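Local coordinates for protein dihydrodipicolinate synthase (Bacillus anthracis, PDB 1XKY) that probably catalyses the condensation of pyruvate with aspartate semialdehyde, the first step committed to lysine biosynthesis in Bacillus anthracis, at residues 181-184 and 185-189; 121-124 and 125-128; 200-203 and 204-208; 144-147 and 148-152. All coordinates share one frame; numbering follows the deposited sequence.

Contact 1 of 4, residues 181-184 and 185-189; sequences MTEI and IEKTA. With K (potassium ion), chain E.
I184 and T188 meet one turn apart at the C-terminal end of helix 178-187, a local helix-end contact that leads straight into a potassium site. The carbonyl oxygen I184 O is gripped by two hydrogen bonds, from T188 N at 3.1 Å and from T188 OG1 at 2.7 Å, which arrive from opposite faces of its plane. A chi1 of 58° sets T188 OG1 between its own backbone N and carbonyl carbon, and the same torsion lays T188 CG2 beside I184 CG2, 4.0 Å away. The hydroxyl, a donor to I184 O, also offers its oxygen to the metal: T188 OG1 lies 2.8 Å from the potassium ion. I185 O, T188 O, A189 O, three waters and F192 O complete the shell. The helix belongs to the beta-alpha-beta unit formed with strands 168-173 and 193-196 of the TIM barrel; I184 turns its side chain onto V194 of the latter strand and V159 of helix 156-163. Elsewhere round the helix E183 and K187 run side by side, E183 CG packing on K187 CD at 3.7 Å and E183 OE2 touching K187 CE at 3.5 Å. Their charged atoms, E183 OE2 and K187 NZ, remain 4.7 Å apart.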
ATOM      1  N   MET A 181      -0.033  -2.240  18.989  1.00 17.32           N
ATOM      2  CA  MET A 181      -0.779  -2.581  20.214  1.00 17.53           C
ATOM      3  C   MET A 181       0.190  -2.883  21.368  1.00 17.44           C
ATOM      4  O   MET A 181       0.029  -2.349  22.463  1.00 17.92           O
ATOM      5  CB  MET A 181      -1.695  -3.790  19.999  1.00 17.50           C
ATOM      6  CG  MET A 181      -2.864  -3.572  19.048  1.00 18.57           C
ATOM      7  SD  MET A 181      -3.888  -5.056  19.024  1.00 20.28           S
ATOM      8  CE  MET A 181      -4.727  -4.894  17.451  1.00 21.61           C
ATOM      9  N   THR A 182       1.204  -3.713  21.104  1.00 17.61           N
ATOM     10  CA  THR A 182       2.223  -4.065  22.102  1.00 17.65           C
ATOM     11  C   THR A 182       2.807  -2.820  22.749  1.00 18.30           C
ATOM     12  O   THR A 182       2.945  -2.752  23.963  1.00 18.26           O
ATOM     13  CB  THR A 182       3.399  -4.886  21.485  1.00 17.52           C
ATOM     14  OG1 THR A 182       2.944  -6.188  21.097  1.00 16.59           O
ATOM     15  CG2 THR A 182       4.540  -5.030  22.472  1.00 16.73           C
ATOM     16  N   GLU A 183       3.153  -1.842  21.919  1.00 19.17           N
ATOM     17  CA  GLU A 183       3.801  -0.625  22.387  1.00 19.76           C
ATOM     18  C   GLU A 183       2.863   0.249  23.223  1.00 19.32           C
ATOM     19  O   GLU A 183       3.273   0.828  24.236  1.00 18.98           O
ATOM     20  CB  GLU A 183       4.338   0.160  21.190  1.00 20.47           C
ATOM     21  CG  GLU A 183       5.367   1.211  21.555  1.00 23.56           C
ATOM     22  CD  GLU A 183       5.875   1.962  20.339  1.00 26.54           C
ATOM     23  OE1 GLU A 183       5.812   1.394  19.229  1.00 29.39           O
ATOM     24  OE2 GLU A 183       6.334   3.116  20.497  1.00 28.44           O
ATOM     25  N   ILE A 184       1.610   0.358  22.785  1.00 19.02           N
ATOM     26  CA  ILE A 184       0.592   1.102  23.528  1.00 18.63           C
ATOM     27  C   ILE A 184       0.387   0.460  24.896  1.00 18.61           C
ATOM     28  O   ILE A 184       0.351   1.153  25.909  1.00 18.43           O
ATOM     29  CB  ILE A 184      -0.767   1.151  22.772  1.00 18.72           C
ATOM     30  CG1 ILE A 184      -0.627   1.966  21.472  1.00 17.97           C
ATOM     31  CG2 ILE A 184      -1.863   1.757  23.673  1.00 18.18           C
ATOM     32  CD1 ILE A 184      -1.796   1.809  20.519  1.00 17.03           C
ATOM     33  N   ILE A 185       0.243  -0.864  24.904  1.00 19.14           N
ATOM     34  CA  ILE A 185       0.069  -1.622  26.139  1.00 19.67           C
ATOM     35  C   ILE A 185       1.237  -1.336  27.087  1.00 20.15           C
ATOM     36  O   ILE A 185       1.032  -1.035  28.257  1.00 20.00           O
ATOM     37  CB  ILE A 185      -0.065  -3.155  25.882  1.00 19.49           C
ATOM     38  CG1 ILE A 185      -1.391  -3.466  25.168  1.00 19.61           C
ATOM     39  CG2 ILE A 185       0.020  -3.947  27.203  1.00 19.45           C
ATOM     40  CD1 ILE A 185      -1.406  -4.781  24.395  1.00 19.51           C
ATOM     41  N   GLU A 186       2.452  -1.406  26.562  1.00 21.30           N
ATOM     42  CA  GLU A 186       3.664  -1.213  27.360  1.00 22.07           C
ATOM     43  C   GLU A 186       3.758   0.200  27.937  1.00 22.22           C
ATOM     44  O   GLU A 186       4.044   0.384  29.123  1.00 22.27           O
ATOM     45  CB  GLU A 186       4.879  -1.493  26.479  1.00 22.67           C
ATOM     46  CG  GLU A 186       6.235  -1.426  27.175  1.00 25.16           C
ATOM     47  CD  GLU A 186       7.367  -1.847  26.247  1.00 28.97           C
ATOM     48  OE1 GLU A 186       8.512  -2.007  26.730  1.00 32.45           O
ATOM     49  OE2 GLU A 186       7.108  -2.027  25.028  1.00 32.25           O
ATOM     50  N   LYS A 187       3.489   1.194  27.097  1.00 22.32           N
ATOM     51  CA  LYS A 187       3.768   2.590  27.435  1.00 22.54           C
ATOM     52  C   LYS A 187       2.665   3.308  28.209  1.00 22.14           C
ATOM     53  O   LYS A 187       2.895   4.403  28.731  1.00 21.83           O
ATOM     54  CB  LYS A 187       4.104   3.372  26.165  1.00 23.07           C
ATOM     55  CG  LYS A 187       5.449   2.987  25.566  1.00 24.33           C
ATOM     56  CD  LYS A 187       5.723   3.730  24.276  1.00 26.90           C
ATOM     57  CE  LYS A 187       7.180   3.591  23.862  1.00 28.32           C
ATOM     58  NZ  LYS A 187       8.018   4.569  24.627  1.00 31.12           N
ATOM     59  N   THR A 188       1.481   2.702  28.286  1.00 21.18           N
ATOM     60  CA  THR A 188       0.362   3.272  29.032  1.00 20.53           C
ATOM     61  C   THR A 188       0.275   2.623  30.413  1.00 20.97           C
ATOM     62  O   THR A 188       0.816   1.536  30.630  1.00 20.55           O
ATOM     63  CB  THR A 188      -0.985   3.096  28.272  1.00 20.22           C
ATOM     64  OG1 THR A 188      -1.233   1.705  28.016  1.00 19.13           O
ATOM     65  CG2 THR A 188      -0.968   3.849  26.945  1.00 19.98           C
ATOM     66  N   ALA A 189      -0.422   3.284  31.337  1.00 21.43           N
ATOM     67  CA  ALA A 189      -0.629   2.759  32.699  1.00 22.06           C
ATOM     68  C   ALA A 189      -1.476   1.479  32.728  1.00 22.65           C
ATOM     69  O   ALA A 189      -2.197   1.165  31.771  1.00 22.10           O
ATOM     70  CB  ALA A 189      -1.273   3.824  33.575  1.00 21.97           C
TER
HETATM   71  K     K E1806      -1.311  -0.495  29.752  1.00 21.04           K
HETATM   72  O   HOH W   1      -3.067  -1.531  27.852  1.00 21.72           O
HETATM   73  O   HOH W   2      -2.519  -3.077  31.062  1.00 43.98           O
HETATM   74  O   HOH W   3       0.093  -1.859  31.571  1.00 27.26           O

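Contact 2 of 4, residues 121-124 and 125-128; sequences PSQE and GMYQ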
ATOM      1  N   PRO A 121      -6.960  14.682   9.704  1.00 16.54           N
ATOM      2  CA  PRO A 121      -6.256  15.537  10.656  1.00 16.25           C
ATOM      3  C   PRO A 121      -4.848  15.046  11.012  1.00 16.24           C
ATOM      4  O   PRO A 121      -4.521  13.879  10.814  1.00 15.42           O
ATOM      5  CB  PRO A 121      -7.157  15.485  11.895  1.00 16.60           C
ATOM      6  CG  PRO A 121      -7.811  14.164  11.817  1.00 16.97           C
ATOM      7  CD  PRO A 121      -8.083  13.969  10.343  1.00 16.60           C
ATOM      8  N   SER A 122      -4.045  15.948  11.569  1.00 15.94           N
ATOM      9  CA  SER A 122      -2.699  15.624  12.020  1.00 15.86           C
ATOM     10  C   SER A 122      -2.769  14.926  13.369  1.00 16.18           C
ATOM     11  O   SER A 122      -3.835  14.842  13.974  1.00 15.51           O
ATOM     12  CB  SER A 122      -1.890  16.902  12.188  1.00 15.93           C
ATOM     13  OG  SER A 122      -2.406  17.654  13.265  1.00 14.30           O
ATOM     14  N   GLN A 123      -1.617  14.471  13.863  1.00 16.59           N
ATOM     15  CA  GLN A 123      -1.551  13.889  15.213  1.00 16.58           C
ATOM     16  C   GLN A 123      -1.968  14.895  16.273  1.00 16.74           C
ATOM     17  O   GLN A 123      -2.757  14.568  17.159  1.00 16.27           O
ATOM     18  CB  GLN A 123      -0.150  13.339  15.520  1.00 16.75           C
ATOM     19  CG  GLN A 123       0.228  12.141  14.675  1.00 17.04           C
ATOM     20  CD  GLN A 123      -0.809  11.039  14.733  1.00 17.72           C
ATOM     21  OE1 GLN A 123      -1.224  10.613  15.820  1.00 18.68           O
ATOM     22  NE2 GLN A 123      -1.257  10.589  13.564  1.00 16.86           N
ATOM     23  N   GLU A 124      -1.453  16.122  16.173  1.00 16.82           N
ATOM     24  CA  GLU A 124      -1.776  17.165  17.148  1.00 16.84           C
ATOM     25  C   GLU A 124      -3.235  17.617  17.004  1.00 16.78           C
ATOM     26  O   GLU A 124      -3.876  17.931  18.001  1.00 16.35           O
ATOM     27  CB  GLU A 124      -0.802  18.342  17.029  1.00 17.12           C
ATOM     28  CG  GLU A 124      -1.038  19.518  17.989  1.00 17.68           C
ATOM     29  CD  GLU A 124      -0.853  19.185  19.456  1.00 17.40           C
ATOM     30  OE1 GLU A 124      -0.265  18.136  19.787  1.00 18.57           O
ATOM     31  OE2 GLU A 124      -1.293  19.993  20.294  1.00 19.29           O
ATOM     32  N   GLY A 125      -3.755  17.639  15.775  1.00 16.88           N
ATOM     33  CA  GLY A 125      -5.180  17.926  15.544  1.00 16.76           C
ATOM     34  C   GLY A 125      -6.064  16.931  16.279  1.00 16.72           C
ATOM     35  O   GLY A 125      -6.992  17.315  17.008  1.00 16.57           O
ATOM     36  N   MET A 126      -5.741  15.652  16.119  1.00 16.32           N
ATOM     37  CA  MET A 126      -6.481  14.591  16.773  1.00 16.71           C
ATOM     38  C   MET A 126      -6.328  14.657  18.285  1.00 16.66           C
ATOM     39  O   MET A 126      -7.290  14.448  19.012  1.00 16.50           O
ATOM     40  CB  MET A 126      -6.049  13.221  16.251  1.00 16.54           C
ATOM     41  CG  MET A 126      -6.598  12.937  14.874  1.00 16.58           C
ATOM     42  SD  MET A 126      -6.372  11.226  14.392  1.00 18.81           S
ATOM     43  CE  MET A 126      -4.695  11.263  13.770  1.00 18.96           C
ATOM     44  N   TYR A 127      -5.125  14.969  18.749  1.00 16.97           N
ATOM     45  CA  TYR A 127      -4.908  15.163  20.173  1.00 17.28           C
ATOM     46  C   TYR A 127      -5.853  16.241  20.740  1.00 16.99           C
ATOM     47  O   TYR A 127      -6.539  16.012  21.743  1.00 17.07           O
ATOM     48  CB  TYR A 127      -3.440  15.498  20.471  1.00 17.52           C
ATOM     49  CG  TYR A 127      -3.247  15.771  21.926  1.00 17.96           C
ATOM     50  CD1 TYR A 127      -3.083  14.724  22.826  1.00 18.39           C
ATOM     51  CD2 TYR A 127      -3.308  17.070  22.422  1.00 19.29           C
ATOM     52  CE1 TYR A 127      -2.955  14.973  24.191  1.00 19.34           C
ATOM     53  CE2 TYR A 127      -3.178  17.326  23.768  1.00 18.50           C
ATOM     54  CZ  TYR A 127      -2.995  16.274  24.648  1.00 19.49           C
ATOM     55  OH  TYR A 127      -2.864  16.524  25.992  1.00 18.34           O
ATOM     56  N   GLN A 128      -5.899  17.405  20.094  1.00 16.53           N
ATOM     57  CA  GLN A 128      -6.780  18.483  20.545  1.00 16.54           C
ATOM     58  C   GLN A 128      -8.261  18.118  20.415  1.00 15.93           C
ATOM     59  O   GLN A 128      -9.083  18.497  21.250  1.00 15.73           O
ATOM     60  CB  GLN A 128      -6.484  19.775  19.782  1.00 16.78           C
ATOM     61  CG  GLN A 128      -5.086  20.342  20.022  1.00 17.75           C
ATOM     62  CD  GLN A 128      -4.791  20.719  21.479  1.00 19.03           C
ATOM     63  OE1 GLN A 128      -3.629  20.685  21.905  1.00 21.74           O
ATOM     64  NE2 GLN A 128      -5.826  21.073  22.242  1.00 16.02           N
TER
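P121 and M126 cross at about a right angle, the proline ring set against the thioether chain with P121 CG 3.5 Å from M126 CG. Beyond that point the methionine bends at chi3 (-84°), which carries its methyl back to the amide of Q123: M126 CE lies 3.5 Å from Q123 NE2. The Q123 side chain is itself folded at chi2, and its amide is held beyond the helix, NE2 by Q153 O and OE1 by S155 N and T158 OG1. P121 and S122 lead into helix 123-135, whose first turn holds Q123 to M126 and which follows strand 110-114 in a beta-alpha-beta unit of the TIM barrel. S122 is its N-cap: S122 OG accepts from G125 N at 2.8 Å, while S122 O takes M126 N at 3.0 Å. On another side of the turn E124 and Y127 point the same way, carboxylate and ring planes only 25° apart, with E124 OE2 approaching Y127 CD2 obliquely at 4.1 Å. R161 joins the pair, making a salt bridge to E124 OE1 and a cation-pi contact with the Y127 ring. The Q128 amide lies across the E124 carboxylate, the two planes 55° apart. L282 of a neighbouring subunit packs on both E124 and Q128, while P258 of that subunit lies against S122.

Contact 3 of 4, residues 200-203 and 204-208; sequences GLTL and PAMAV
L201 to A205 form the tight part of this short helix, 202-207, in the beta-alpha-beta unit between strands 193-196 and 212-215 of the TIM barrel. The peptide link to the proline holds L203 CB and P204 CD 3.3 Å apart. P204 N has no hydrogen and cannot take up the helical bond to G200 O; P204 CD lies 3.3 Å from L201 O. That oxygen is the acceptor for A205 N at 2.8 Å, with the methyl A205 CB close beside it at 3.0 Å. The next two hydrogen bonds of the helix, M206 N to T202 O and A207 N to L203 O, are both 2.9 Å long. The side chains themselves meet more loosely. L201 and P204 cross at about a right angle with 4.0 Å between L201 CD2 and P204 CG, and at the far end V208 N makes merely weak bonds to P204 O and A205 O. No side faces solvent: M228 and F232 of helix 218-234 pack on L203, and P204 and A207 of a neighbouring subunit lie against their counterparts here. T202 and M206 run alongside each other. The T202 hydroxyl, anti to its carbonyl carbon, is bonded to D199 O, which leaves the methyl T202 CG2 to meet M206 SD at 3.9 Å.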
ATOM      1  N   GLY A 200     -10.506 -11.398  14.128  1.00 15.24           N
ATOM      2  CA  GLY A 200      -9.463 -12.374  13.846  1.00 15.78           C
ATOM      3  C   GLY A 200      -8.221 -12.197  14.709  1.00 15.60           C
ATOM      4  O   GLY A 200      -7.520 -13.161  14.990  1.00 15.94           O
ATOM      5  N   LEU A 201      -7.937 -10.964  15.114  1.00 15.28           N
ATOM      6  CA  LEU A 201      -6.777 -10.684  15.949  1.00 15.57           C
ATOM      7  C   LEU A 201      -6.997 -10.840  17.448  1.00 15.86           C
ATOM      8  O   LEU A 201      -6.073 -10.591  18.217  1.00 15.75           O
ATOM      9  CB  LEU A 201      -6.247  -9.275  15.664  1.00 15.49           C
ATOM     10  CG  LEU A 201      -5.689  -9.091  14.252  1.00 16.01           C
ATOM     11  CD1 LEU A 201      -5.000  -7.732  14.129  1.00 15.79           C
ATOM     12  CD2 LEU A 201      -4.734 -10.217  13.882  1.00 16.78           C
ATOM     13  N   THR A 202      -8.192 -11.246  17.876  1.00 15.84           N
ATOM     14  CA  THR A 202      -8.481 -11.341  19.318  1.00 15.86           C
ATOM     15  C   THR A 202      -7.380 -12.102  20.072  1.00 16.46           C
ATOM     16  O   THR A 202      -6.786 -11.582  21.029  1.00 15.29           O
ATOM     17  CB  THR A 202      -9.835 -12.030  19.580  1.00 16.02           C
ATOM     18  OG1 THR A 202     -10.887 -11.306  18.925  1.00 15.50           O
ATOM     19  CG2 THR A 202     -10.118 -12.111  21.079  1.00 15.65           C
ATOM     20  N   LEU A 203      -7.104 -13.323  19.620  1.00 16.87           N
ATOM     21  CA  LEU A 203      -6.152 -14.200  20.307  1.00 17.94           C
ATOM     22  C   LEU A 203      -4.706 -13.661  20.310  1.00 17.92           C
ATOM     23  O   LEU A 203      -4.119 -13.504  21.375  1.00 17.73           O
ATOM     24  CB  LEU A 203      -6.230 -15.639  19.759  1.00 18.44           C
ATOM     25  CG  LEU A 203      -6.343 -16.719  20.836  1.00 21.58           C
ATOM     26  CD1 LEU A 203      -7.504 -16.422  21.807  1.00 23.16           C
ATOM     27  CD2 LEU A 203      -6.505 -18.106  20.219  1.00 23.26           C
ATOM     28  N   PRO A 204      -4.136 -13.360  19.126  1.00 17.91           N
ATOM     29  CA  PRO A 204      -2.792 -12.774  19.130  1.00 17.78           C
ATOM     30  C   PRO A 204      -2.691 -11.412  19.838  1.00 17.43           C
ATOM     31  O   PRO A 204      -1.655 -11.111  20.423  1.00 17.36           O
ATOM     32  CB  PRO A 204      -2.446 -12.657  17.635  1.00 17.92           C
ATOM     33  CG  PRO A 204      -3.749 -12.698  16.920  1.00 17.80           C
ATOM     34  CD  PRO A 204      -4.643 -13.568  17.757  1.00 17.78           C
ATOM     35  N   ALA A 205      -3.749 -10.605  19.795  1.00 17.24           N
ATOM     36  CA  ALA A 205      -3.769  -9.339  20.535  1.00 17.07           C
ATOM     37  C   ALA A 205      -3.758  -9.574  22.056  1.00 17.03           C
ATOM     38  O   ALA A 205      -3.015  -8.930  22.790  1.00 16.64           O
ATOM     39  CB  ALA A 205      -4.975  -8.506  20.137  1.00 17.02           C
ATOM     40  N   MET A 206      -4.587 -10.499  22.518  1.00 16.68           N
ATOM     41  CA  MET A 206      -4.593 -10.869  23.927  1.00 17.00           C
ATOM     42  C   MET A 206      -3.253 -11.494  24.358  1.00 17.01           C
ATOM     43  O   MET A 206      -2.782 -11.238  25.464  1.00 16.76           O
ATOM     44  CB  MET A 206      -5.784 -11.781  24.236  1.00 16.70           C
ATOM     45  CG  MET A 206      -7.111 -11.022  24.163  1.00 17.55           C
ATOM     46  SD  MET A 206      -8.540 -11.997  24.626  1.00 18.16           S
ATOM     47  CE  MET A 206      -8.371 -11.984  26.405  1.00 19.22           C
ATOM     48  N   ALA A 207      -2.614 -12.251  23.467  1.00 17.31           N
ATOM     49  CA  ALA A 207      -1.302 -12.830  23.764  1.00 17.48           C
ATOM     50  C   ALA A 207      -0.256 -11.779  24.124  1.00 17.74           C
ATOM     51  O   ALA A 207       0.589 -12.033  24.977  1.00 18.21           O
ATOM     52  CB  ALA A 207      -0.812 -13.690  22.612  1.00 17.53           C
ATOM     53  N   VAL A 208      -0.321 -10.602  23.494  1.00 17.80           N
ATOM     54  CA  VAL A 208       0.610  -9.509  23.787  1.00 17.51           C
ATOM     55  C   VAL A 208       0.107  -8.537  24.869  1.00 17.40           C
ATOM     56  O   VAL A 208       0.788  -7.549  25.177  1.00 17.39           O
ATOM     57  CB  VAL A 208       1.006  -8.717  22.492  1.00 17.56           C
ATOM     58  CG1 VAL A 208       1.596  -9.668  21.451  1.00 17.56           C
ATOM     59  CG2 VAL A 208      -0.170  -7.936  21.899  1.00 17.00           C
TER

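Contact 4 of 4, residues 144-147 and 148-152; sequences YNVP and GRSIV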
ATOM      1  N   TYR A 144     -10.987   5.113  19.181  1.00 15.88           N
ATOM      2  CA  TYR A 144     -11.164   4.127  18.129  1.00 15.89           C
ATOM      3  C   TYR A 144     -10.219   4.447  16.977  1.00 15.62           C
ATOM      4  O   TYR A 144     -10.414   5.426  16.247  1.00 15.09           O
ATOM      5  CB  TYR A 144     -12.634   4.103  17.693  1.00 16.38           C
ATOM      6  CG  TYR A 144     -13.025   3.093  16.628  1.00 16.79           C
ATOM      7  CD1 TYR A 144     -12.179   2.050  16.243  1.00 18.50           C
ATOM      8  CD2 TYR A 144     -14.289   3.161  16.038  1.00 18.74           C
ATOM      9  CE1 TYR A 144     -12.570   1.128  15.281  1.00 20.13           C
ATOM     10  CE2 TYR A 144     -14.685   2.245  15.075  1.00 19.71           C
ATOM     11  CZ  TYR A 144     -13.824   1.234  14.701  1.00 20.43           C
ATOM     12  OH  TYR A 144     -14.230   0.326  13.748  1.00 22.37           O
ATOM     13  N   ASN A 145      -9.180   3.621  16.851  1.00 15.47           N
ATOM     14  CA  ASN A 145      -8.221   3.703  15.750  1.00 15.10           C
ATOM     15  C   ASN A 145      -8.685   2.785  14.618  1.00 15.20           C
ATOM     16  O   ASN A 145      -8.832   1.570  14.808  1.00 14.74           O
ATOM     17  CB  ASN A 145      -6.831   3.282  16.236  1.00 15.03           C
ATOM     18  CG  ASN A 145      -5.769   3.397  15.162  1.00 14.96           C
ATOM     19  OD1 ASN A 145      -5.612   4.441  14.528  1.00 15.79           O
ATOM     20  ND2 ASN A 145      -5.031   2.318  14.953  1.00 13.01           N
ATOM     21  N   VAL A 146      -8.940   3.376  13.455  1.00 15.02           N
ATOM     22  CA  VAL A 146      -9.487   2.636  12.322  1.00 15.49           C
ATOM     23  C   VAL A 146      -9.003   3.225  10.990  1.00 15.09           C
ATOM     24  O   VAL A 146      -9.784   3.827  10.234  1.00 14.84           O
ATOM     25  CB  VAL A 146     -11.028   2.529  12.425  1.00 15.44           C
ATOM     26  CG1 VAL A 146     -11.704   3.910  12.382  1.00 16.10           C
ATOM     27  CG2 VAL A 146     -11.586   1.589  11.361  1.00 16.09           C
ATOM     28  N   PRO A 147      -7.693   3.068  10.707  1.00 15.22           N
ATOM     29  CA  PRO A 147      -7.106   3.616   9.482  1.00 15.35           C
ATOM     30  C   PRO A 147      -7.746   3.054   8.220  1.00 15.70           C
ATOM     31  O   PRO A 147      -7.759   3.720   7.189  1.00 16.00           O
ATOM     32  CB  PRO A 147      -5.624   3.205   9.588  1.00 15.17           C
ATOM     33  CG  PRO A 147      -5.620   2.056  10.524  1.00 15.38           C
ATOM     34  CD  PRO A 147      -6.673   2.371  11.516  1.00 15.27           C
ATOM     35  N   GLY A 148      -8.273   1.836   8.312  1.00 16.14           N
ATOM     36  CA  GLY A 148      -9.028   1.225   7.224  1.00 16.93           C
ATOM     37  C   GLY A 148     -10.341   1.914   6.868  1.00 17.35           C
ATOM     38  O   GLY A 148     -10.943   1.578   5.847  1.00 17.90           O
ATOM     39  N   ARG A 149     -10.798   2.852   7.707  1.00 17.27           N
ATOM     40  CA  ARG A 149     -11.957   3.695   7.385  1.00 17.54           C
ATOM     41  C   ARG A 149     -11.661   5.193   7.418  1.00 17.35           C
ATOM     42  O   ARG A 149     -12.284   5.958   6.683  1.00 17.09           O
ATOM     43  CB  ARG A 149     -13.127   3.386   8.317  1.00 17.45           C
ATOM     44  CG  ARG A 149     -13.694   2.005   8.113  1.00 18.54           C
ATOM     45  CD  ARG A 149     -14.804   1.714   9.092  1.00 19.74           C
ATOM     46  NE  ARG A 149     -15.327   0.365   8.910  1.00 21.48           N
ATOM     47  CZ  ARG A 149     -16.278   0.015   8.045  1.00 23.52           C
ATOM     48  NH1 ARG A 149     -16.845   0.910   7.235  1.00 22.07           N
ATOM     49  NH2 ARG A 149     -16.660  -1.256   7.983  1.00 25.79           N
ATOM     50  N   SER A 150     -10.721   5.608   8.262  1.00 17.08           N
ATOM     51  CA  SER A 150     -10.414   7.018   8.440  1.00 17.19           C
ATOM     52  C   SER A 150      -9.115   7.451   7.772  1.00 17.56           C
ATOM     53  O   SER A 150      -8.829   8.644   7.756  1.00 17.72           O
ATOM     54  CB  SER A 150     -10.370   7.370   9.925  1.00 17.02           C
ATOM     55  OG  SER A 150     -11.666   7.285  10.489  1.00 16.63           O
ATOM     56  N   ILE A 151      -8.344   6.485   7.254  1.00 17.75           N
ATOM     57  CA  ILE A 151      -7.051   6.717   6.581  1.00 18.37           C
ATOM     58  C   ILE A 151      -5.916   6.999   7.570  1.00 18.07           C
ATOM     59  O   ILE A 151      -4.915   6.279   7.607  1.00 17.66           O
ATOM     60  CB  ILE A 151      -7.143   7.837   5.499  1.00 19.02           C
ATOM     61  CG1 ILE A 151      -8.311   7.510   4.543  1.00 20.22           C
ATOM     62  CG2 ILE A 151      -5.780   8.047   4.810  1.00 20.24           C
ATOM     63  CD1 ILE A 151      -8.012   7.556   3.109  1.00 21.85           C
ATOM     64  N   VAL A 152      -6.081   8.049   8.367  1.00 17.78           N
ATOM     65  CA  VAL A 152      -5.099   8.401   9.385  1.00 18.12           C
ATOM     66  C   VAL A 152      -5.038   7.343  10.483  1.00 18.46           C
ATOM     67  O   VAL A 152      -6.013   6.633  10.727  1.00 18.68           O
ATOM     68  CB  VAL A 152      -5.409   9.769  10.020  1.00 18.17           C
ATOM     69  CG1 VAL A 152      -5.307  10.874   8.981  1.00 17.64           C
ATOM     70  CG2 VAL A 152      -6.788   9.758  10.662  1.00 18.85           C
TER
HETATM   71  O   HOH W   4      -7.460   5.820  12.929  1.00 14.12           O
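V146 and R149 meet in the turn that follows strand 141-145. The methyl V146 CG2, anti to its backbone N (chi1 62° for CG1), sits against the arginine stem, extended from CG to NE, with CB, CG and CD of R149 all 3.9 Å from it. On its other branch V146 CG1 lies over the centre of the Y144 ring, 4.0 Å above its plane. V146 is the N-cap of helix 147-150, and its carbonyl receives two backbone donors in different ways: S150 N comes nearly along the C=O axis to V146 O at 2.8 Å, whereas R149 N stands above the carbonyl plane, 50° out of it, at 2.9 Å. P147 O in turn accepts I151 N at 2.8 Å. I151, with its positive phi, breaks the helix and swings the chain back, bringing V152 O to 3.4 Å from P147 CA in a CA-H...O contact. A water ties the two ends of the loop together, donating to N145 OD1 and to V152 O, each at 2.8 Å, and accepting from V146 N.

Further out, N145 is fixed at both amide atoms, OD1 also taking I154 N and ND2 reaching D173 OD1. S150 OG bonds to A115 O. The guanidinium end of R149 reaches across the subunit boundary, NH1 hydrogen-bonding to Y118 O of a neighbouring subunit, while the R149 side chain touches T55, as Y144 does. Such a tight loop beyond the C-terminal end of a barrel strand belongs to the rim where TIM-barrel enzymes carry their active sites.

Along the chain the order is contact 2, contact 4, contact 1, contact 3, on successive pieces of one eight-stranded TIM barrel. Contacts 2 and 4, centres 13 Å apart, are joined through V152, which packs on P121 and M126, and both face the same neighbouring subunit. Contacts 1 and 3, centres 14 Å apart, touch where V208 meets T182 and I185 and where A205 meets M181; both face a different subunit. The two pairs thus lie at two different interfaces of the four-chain assembly. Contacts 2 and 3 are the most distant, about 28 Å between centres. Three contacts lie on helices outside the barrel strands, whereas contact 4 begins in the last residues of strand 141-145 and runs into the loop beyond it.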